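Local coordinates for PKS_KS domain-containing protein (Photorhabdus luminescens subsp. laumondii, PDB 6SMO), which probably acts as the ketosynthase (3-oxoacyl-[acyl-carrier-protein] synthase) subunit of a heteromeric assembly, extending acyl chains, and holds a pentaoxo-dodecanal ligand in its pocket, at residues G120-V125 / R209-L214; L142-G147 / D155-E160. All coordinates share one frame; numbering follows the deposited sequence.

Contact 1: G120-V125 / R209-L214; sequences GRRFGV and RADIML
R122 and D211 meet in a salt bridge where two parallel strands begin. R122 NH2 lies 3.3 Å from D211 OD1, in the guanidinium plane but above that of the carboxylate, the two flat groups being turned 67° apart. NE adds a weak bond to D211 OD2. The long, flexible arginine suits this place: its chain is bent at chi2 and chi3, and the backbone of R209 and A210 lies over one face of the guanidinium. Its NH1 is hydrogen-bonded to G208, while D211 OD1 has a second cationic partner in R27, so the carboxylate probably offsets two nearby arginines.

Backbone bonds take over from there. R122 O is gripped twice, by D211 N at 2.8 Å and I212 N at 3.2 Å; further on, L214 N reaches G124 O at 3.0 Å. The strands 123-128 and 212-219 that start here are neighbours in the core sheet of the thiolase-like fold. Several helices lie in the connection, the last being 193-206, after which the chain starts 212-219 parallel to 123-128.

Apolar packing differs on the two faces. The CB bonds of F123, I212, V125 and L214 point to one; helix 169-178 packs on F123, V125 and L214, and H274 of helix 272-277 on I212. F123 CG lies beside the carbonyl carbon (chi1 170°), and ring atom CD1 meets I212 CB and CG2, both at 3.8 Å. On the other face G124, lacking a side chain, lets M213 SD and CE lie against its backbone, CE 3.6 Å from G124 C. The pliable methionine also packs against A201, H204 and I205 of helix 193-206.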
loop_
_atom_site.group_PDB
_atom_site.type_symbol
_atom_site.label_atom_id
_atom_site.label_comp_id
_atom_site.label_asym_id
_atom_site.label_seq_id
_atom_site.Cartn_x
_atom_site.Cartn_y
_atom_site.Cartn_z
ATOM N N GLY B 120 13.681 -23.156 5.064
ATOM C CA GLY B 120 12.436 -22.450 5.435
ATOM C C GLY B 120 12.695 -21.184 6.237
ATOM O O GLY B 120 12.064 -20.154 5.926
ATOM N N ARG B 121 13.593 -21.255 7.225
ATOM C CA ARG B 121 13.909 -20.152 8.176
ATOM C C ARG B 121 14.518 -18.955 7.432
ATOM O O ARG B 121 14.358 -17.821 7.928
ATOM C CB ARG B 121 14.868 -20.642 9.268
ATOM C CG ARG B 121 14.268 -21.669 10.219
ATOM C CD ARG B 121 15.302 -22.246 11.167
ATOM N NE ARG B 121 14.719 -23.163 12.141
ATOM C CZ ARG B 121 14.444 -24.448 11.921
ATOM N NH1 ARG B 121 13.915 -25.180 12.889
ATOM N NH2 ARG B 121 14.689 -25.002 10.744
ATOM N N ARG B 122 15.188 -19.196 6.298
ATOM C CA ARG B 122 15.929 -18.171 5.511
ATOM C C ARG B 122 15.193 -17.861 4.197
ATOM O O ARG B 122 15.819 -17.242 3.311
ATOM C CB ARG B 122 17.352 -18.663 5.227
ATOM C CG ARG B 122 18.154 -19.028 6.470
ATOM C CD ARG B 122 18.632 -17.811 7.239
ATOM N NE ARG B 122 19.670 -17.086 6.519
ATOM C CZ ARG B 122 20.235 -15.953 6.927
ATOM N NH1 ARG B 122 19.868 -15.391 8.068
ATOM N NH2 ARG B 122 21.171 -15.383 6.188
ATOM N N PHE B 123 13.920 -18.258 4.077
ATOM C CA PHE B 123 13.075 -18.071 2.866
ATOM C C PHE B 123 11.769 -17.367 3.253
ATOM O O PHE B 123 11.000 -17.936 4.054
ATOM C CB PHE B 123 12.807 -19.417 2.186
ATOM C CG PHE B 123 11.773 -19.375 1.088
ATOM C CD1 PHE B 123 11.845 -18.426 0.079
ATOM C CD2 PHE B 123 10.733 -20.292 1.055
ATOM C CE1 PHE B 123 10.895 -18.388 -0.930
ATOM C CE2 PHE B 123 9.786 -20.256 0.042
ATOM C CZ PHE B 123 9.867 -19.303 -0.947
ATOM N N GLY B 124 11.534 -16.173 2.695
ATOM C CA GLY B 124 10.373 -15.312 3.005
ATOM C C GLY B 124 9.636 -14.862 1.755
ATOM O O GLY B 124 10.239 -14.899 0.665
ATOM N N VAL B 125 8.377 -14.439 1.912
ATOM C CA VAL B 125 7.474 -13.999 0.805
ATOM C C VAL B 125 7.196 -12.499 0.962
ATOM O O VAL B 125 7.184 -12.014 2.108
ATOM C CB VAL B 125 6.166 -14.816 0.793
ATOM C CG1 VAL B 125 5.215 -14.364 -0.305
ATOM C CG2 VAL B 125 6.437 -16.307 0.671
ATOM N N ARG B 209 19.119 -11.416 6.617
ATOM C CA ARG B 209 17.967 -12.060 7.306
ATOM C C ARG B 209 17.460 -13.247 6.476
ATOM O O ARG B 209 17.043 -14.250 7.089
ATOM C CB ARG B 209 16.841 -11.052 7.554
ATOM C CG ARG B 209 17.178 -9.985 8.585
ATOM C CD ARG B 209 16.258 -8.782 8.491
ATOM N NE ARG B 209 17.011 -7.550 8.293
ATOM C CZ ARG B 209 16.590 -6.487 7.609
ATOM N NH1 ARG B 209 15.398 -6.475 7.030
ATOM N NH2 ARG B 209 17.375 -5.430 7.497
ATOM N N ALA B 210 17.486 -13.133 5.144
ATOM C CA ALA B 210 17.004 -14.165 4.193
ATOM C C ALA B 210 18.097 -14.501 3.173
ATOM O O ALA B 210 18.930 -13.622 2.878
ATOM C CB ALA B 210 15.751 -13.683 3.505
ATOM N N ASP B 211 18.085 -15.740 2.667
ATOM C CA ASP B 211 18.953 -16.221 1.558
ATOM C C ASP B 211 18.139 -16.203 0.261
ATOM O O ASP B 211 18.655 -15.687 -0.746
ATOM C CB ASP B 211 19.513 -17.615 1.853
ATOM C CG ASP B 211 20.524 -17.648 2.987
ATOM O OD1 ASP B 211 21.249 -16.646 3.162
ATOM O OD2 ASP B 211 20.577 -18.675 3.692
ATOM N N ILE B 212 16.917 -16.749 0.300
ATOM C CA ILE B 212 15.926 -16.740 -0.819
ATOM C C ILE B 212 14.782 -15.792 -0.433
ATOM O O ILE B 212 14.536 -15.631 0.778
ATOM C CB ILE B 212 15.409 -18.164 -1.119
ATOM C CG1 ILE B 212 16.531 -19.208 -1.098
ATOM C CG2 ILE B 212 14.646 -18.194 -2.435
ATOM C CD1 ILE B 212 16.044 -20.631 -0.937
ATOM N N MET B 213 14.116 -15.189 -1.421
ATOM C CA MET B 213 12.953 -14.286 -1.204
ATOM C C MET B 213 12.070 -14.259 -2.458
ATOM O O MET B 213 12.568 -13.855 -3.528
ATOM C CB MET B 213 13.422 -12.865 -0.869
ATOM C CG MET B 213 12.423 -12.077 -0.044
ATOM S SD MET B 213 12.453 -12.523 1.709
ATOM C CE MET B 213 11.038 -11.597 2.304
ATOM N N LEU B 214 10.810 -14.683 -2.323
ATOM C CA LEU B 214 9.771 -14.607 -3.387
ATOM C C LEU B 214 9.080 -13.242 -3.293
ATOM O O LEU B 214 8.326 -13.026 -2.324
ATOM C CB LEU B 214 8.779 -15.761 -3.208
ATOM C CG LEU B 214 7.830 -16.003 -4.382
ATOM C CD1 LEU B 214 7.546 -17.488 -4.557
ATOM C CD2 LEU B 214 6.530 -15.231 -4.209
#

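Contact 2: L142-G147 / D155-E160; sequences LRITKG and DLIKSE
A Schellman motif ends helix 134-144, and against this last turn the chain folds back at L156-K158, with I144 meeting both L156 and I157. K146 takes a positive phi (55°) and G147 N returns to L142 O at 2.7 Å, turning the chain off the helix axis; G147 also has positive phi, readily taken by glycine, which has no CB.

The packing is apolar at its centre. I144 CG2 touches I157 CG1 at 3.8 Å, the two isoleucines crossing obliquely, and lies 4.1 Å from L156 CB. The branched side chain suits this spot because its CG2 methyl, anti to the carbonyl carbon, faces L156 and I157; CG1 takes the crowded position between the backbone N and the carbonyl carbon (chi1 62°). L156 points toward the helix end and spreads over it, its CD1 3.9 Å from R143 O and 3.8 Å from K146 NZ. Here the loop between helices 134-144 and 169-178, in the N-terminal half of the ketosynthase, folds back on the helix end, and it lies at a subunit interface: L193 of the neighbouring Ketoacyl_synth_N chain packs on I144, and N196 of that chain on I157.

Longer side chains border the apolar centre. R143 NH2 lies 3.8 Å from K158 CG, meeting the aliphatic part of the lysine, whose chain it crosses at about a right angle. L156 O is near the edge of the same guanidinium. The charge of R143 is answered elsewhere, by salt bridges from NH1 to D161 and E139, and D161 also accepts a hydrogen bond from K158 N.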
loop_
_atom_site.group_PDB
_atom_site.type_symbol
_atom_site.label_atom_id
_atom_site.label_comp_id
_atom_site.label_asym_id
_atom_site.label_seq_id
_atom_site.Cartn_x
_atom_site.Cartn_y
_atom_site.Cartn_z
ATOM N N LEU B 142 -22.973 -6.791 -2.687
ATOM C CA LEU B 142 -24.170 -6.670 -3.565
ATOM C C LEU B 142 -25.066 -7.907 -3.419
ATOM O O LEU B 142 -26.295 -7.760 -3.577
ATOM C CB LEU B 142 -23.714 -6.476 -5.014
ATOM C CG LEU B 142 -23.087 -5.117 -5.317
ATOM C CD1 LEU B 142 -22.340 -5.147 -6.639
ATOM C CD2 LEU B 142 -24.141 -4.020 -5.323
ATOM N N ARG B 143 -24.473 -9.071 -3.138
ATOM C CA ARG B 143 -25.194 -10.353 -2.910
ATOM C C ARG B 143 -26.033 -10.246 -1.629
ATOM O O ARG B 143 -27.226 -10.609 -1.677
ATOM C CB ARG B 143 -24.194 -11.509 -2.818
ATOM C CG ARG B 143 -24.826 -12.889 -2.695
ATOM C CD ARG B 143 -23.995 -13.805 -1.818
ATOM N NE ARG B 143 -22.606 -13.879 -2.253
ATOM C CZ ARG B 143 -21.608 -14.401 -1.541
ATOM N NH1 ARG B 143 -20.382 -14.414 -2.037
ATOM N NH2 ARG B 143 -21.832 -14.905 -0.338
ATOM N N ILE B 144 -25.430 -9.766 -0.536
ATOM C CA ILE B 144 -26.057 -9.701 0.822
ATOM C C ILE B 144 -27.112 -8.584 0.868
ATOM O O ILE B 144 -27.987 -8.657 1.753
ATOM C CB ILE B 144 -24.996 -9.540 1.935
ATOM C CG1 ILE B 144 -24.186 -8.246 1.800
ATOM C CG2 ILE B 144 -24.106 -10.775 1.994
ATOM C CD1 ILE B 144 -23.119 -8.057 2.859
ATOM N N THR B 145 -27.038 -7.597 -0.035
ATOM C CA THR B 145 -27.989 -6.452 -0.124
ATOM C C THR B 145 -28.970 -6.651 -1.289
ATOM O O THR B 145 -29.819 -5.757 -1.487
ATOM C CB THR B 145 -27.239 -5.119 -0.262
ATOM O OG1 THR B 145 -26.345 -5.220 -1.371
ATOM C CG2 THR B 145 -26.466 -4.748 0.984
ATOM N N LYS B 146 -28.869 -7.773 -2.014
ATOM C CA LYS B 146 -29.712 -8.115 -3.195
ATOM C C LYS B 146 -29.624 -6.988 -4.234
ATOM O O LYS B 146 -30.589 -6.206 -4.349
ATOM C CB LYS B 146 -31.162 -8.385 -2.772
ATOM C CG LYS B 146 -31.390 -9.696 -2.030
ATOM C CD LYS B 146 -32.855 -10.058 -1.880
ATOM C CE LYS B 146 -33.075 -11.467 -1.372
ATOM N NZ LYS B 146 -32.782 -11.582 0.077
ATOM N N GLY B 147 -28.496 -6.913 -4.949
ATOM C CA GLY B 147 -28.250 -5.948 -6.039
ATOM C C GLY B 147 -28.115 -4.518 -5.539
ATOM O O GLY B 147 -28.334 -3.593 -6.348
ATOM N N ASP B 155 -27.938 -13.128 7.401
ATOM C CA ASP B 155 -28.068 -14.590 7.139
ATOM C C ASP B 155 -27.356 -14.969 5.833
ATOM O O ASP B 155 -26.837 -16.101 5.766
ATOM C CB ASP B 155 -29.535 -15.031 7.116
ATOM C CG ASP B 155 -30.383 -14.336 6.064
ATOM O OD1 ASP B 155 -30.359 -13.091 6.024
ATOM O OD2 ASP B 155 -31.061 -15.046 5.293
ATOM N N LEU B 156 -27.328 -14.071 4.840
ATOM C CA LEU B 156 -26.771 -14.347 3.483
ATOM C C LEU B 156 -25.234 -14.315 3.502
ATOM O O LEU B 156 -24.638 -14.814 2.526
ATOM C CB LEU B 156 -27.324 -13.334 2.474
ATOM C CG LEU B 156 -28.748 -13.591 1.977
ATOM C CD1 LEU B 156 -29.229 -12.442 1.105
ATOM C CD2 LEU B 156 -28.842 -14.903 1.210
ATOM N N ILE B 157 -24.615 -13.759 4.551
ATOM C CA ILE B 157 -23.128 -13.698 4.701
ATOM C C ILE B 157 -22.610 -15.124 4.931
ATOM O O ILE B 157 -22.910 -15.696 5.998
ATOM C CB ILE B 157 -22.697 -12.746 5.838
ATOM C CG1 ILE B 157 -23.189 -11.315 5.607
ATOM C CG2 ILE B 157 -21.187 -12.788 6.029
ATOM C CD1 ILE B 157 -23.181 -10.456 6.851
ATOM N N LYS B 158 -21.860 -15.663 3.965
ATOM C CA LYS B 158 -21.273 -17.030 4.014
ATOM C C LYS B 158 -19.961 -16.996 4.805
ATOM O O LYS B 158 -19.398 -15.897 4.982
ATOM C CB LYS B 158 -21.041 -17.568 2.598
ATOM C CG LYS B 158 -22.299 -18.001 1.858
ATOM C CD LYS B 158 -22.861 -19.318 2.346
ATOM C CE LYS B 158 -24.118 -19.735 1.613
ATOM N NZ LYS B 158 -24.556 -21.095 2.007
ATOM N N SER B 159 -19.504 -18.168 5.257
ATOM C CA SER B 159 -18.223 -18.377 5.985
ATOM C C SER B 159 -17.037 -18.075 5.059
ATOM O O SER B 159 -16.002 -17.595 5.565
ATOM C CB SER B 159 -18.146 -19.780 6.537
ATOM O OG SER B 159 -16.959 -19.965 7.294
ATOM N N GLU B 160 -17.194 -18.334 3.755
ATOM C CA GLU B 160 -16.123 -18.215 2.726
ATOM C C GLU B 160 -15.848 -16.739 2.399
ATOM O O GLU B 160 -14.754 -16.457 1.873
ATOM C CB GLU B 160 -16.520 -18.969 1.453
ATOM C CG GLU B 160 -16.768 -20.457 1.657
ATOM C CD GLU B 160 -15.524 -21.300 1.882
ATOM O OE1 GLU B 160 -14.832 -21.078 2.896
ATOM O OE2 GLU B 160 -15.249 -22.181 1.042
#

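Contact 2 is nested in the chain loop that contact 1 closes: strand 123-128 leads from contact 1 to helix 134-144, whose end forms contact 2, and strand 212-219 is reached only after helices 169-178 and 193-206. Their centres are 39 Å apart, with nearest atoms about 20 Å apart and no touch. Contact 1, joining strands of the core sheet, is centred 22 Å from the centre of the chain and contact 2 32 Å; both touch the partner chain, contact 1 through R209. The ligand pocket has A130 and I131 in the connection between strand 123-128 and helix 134-144, so the chain passes the ligand on its way from contact 1 to contact 2.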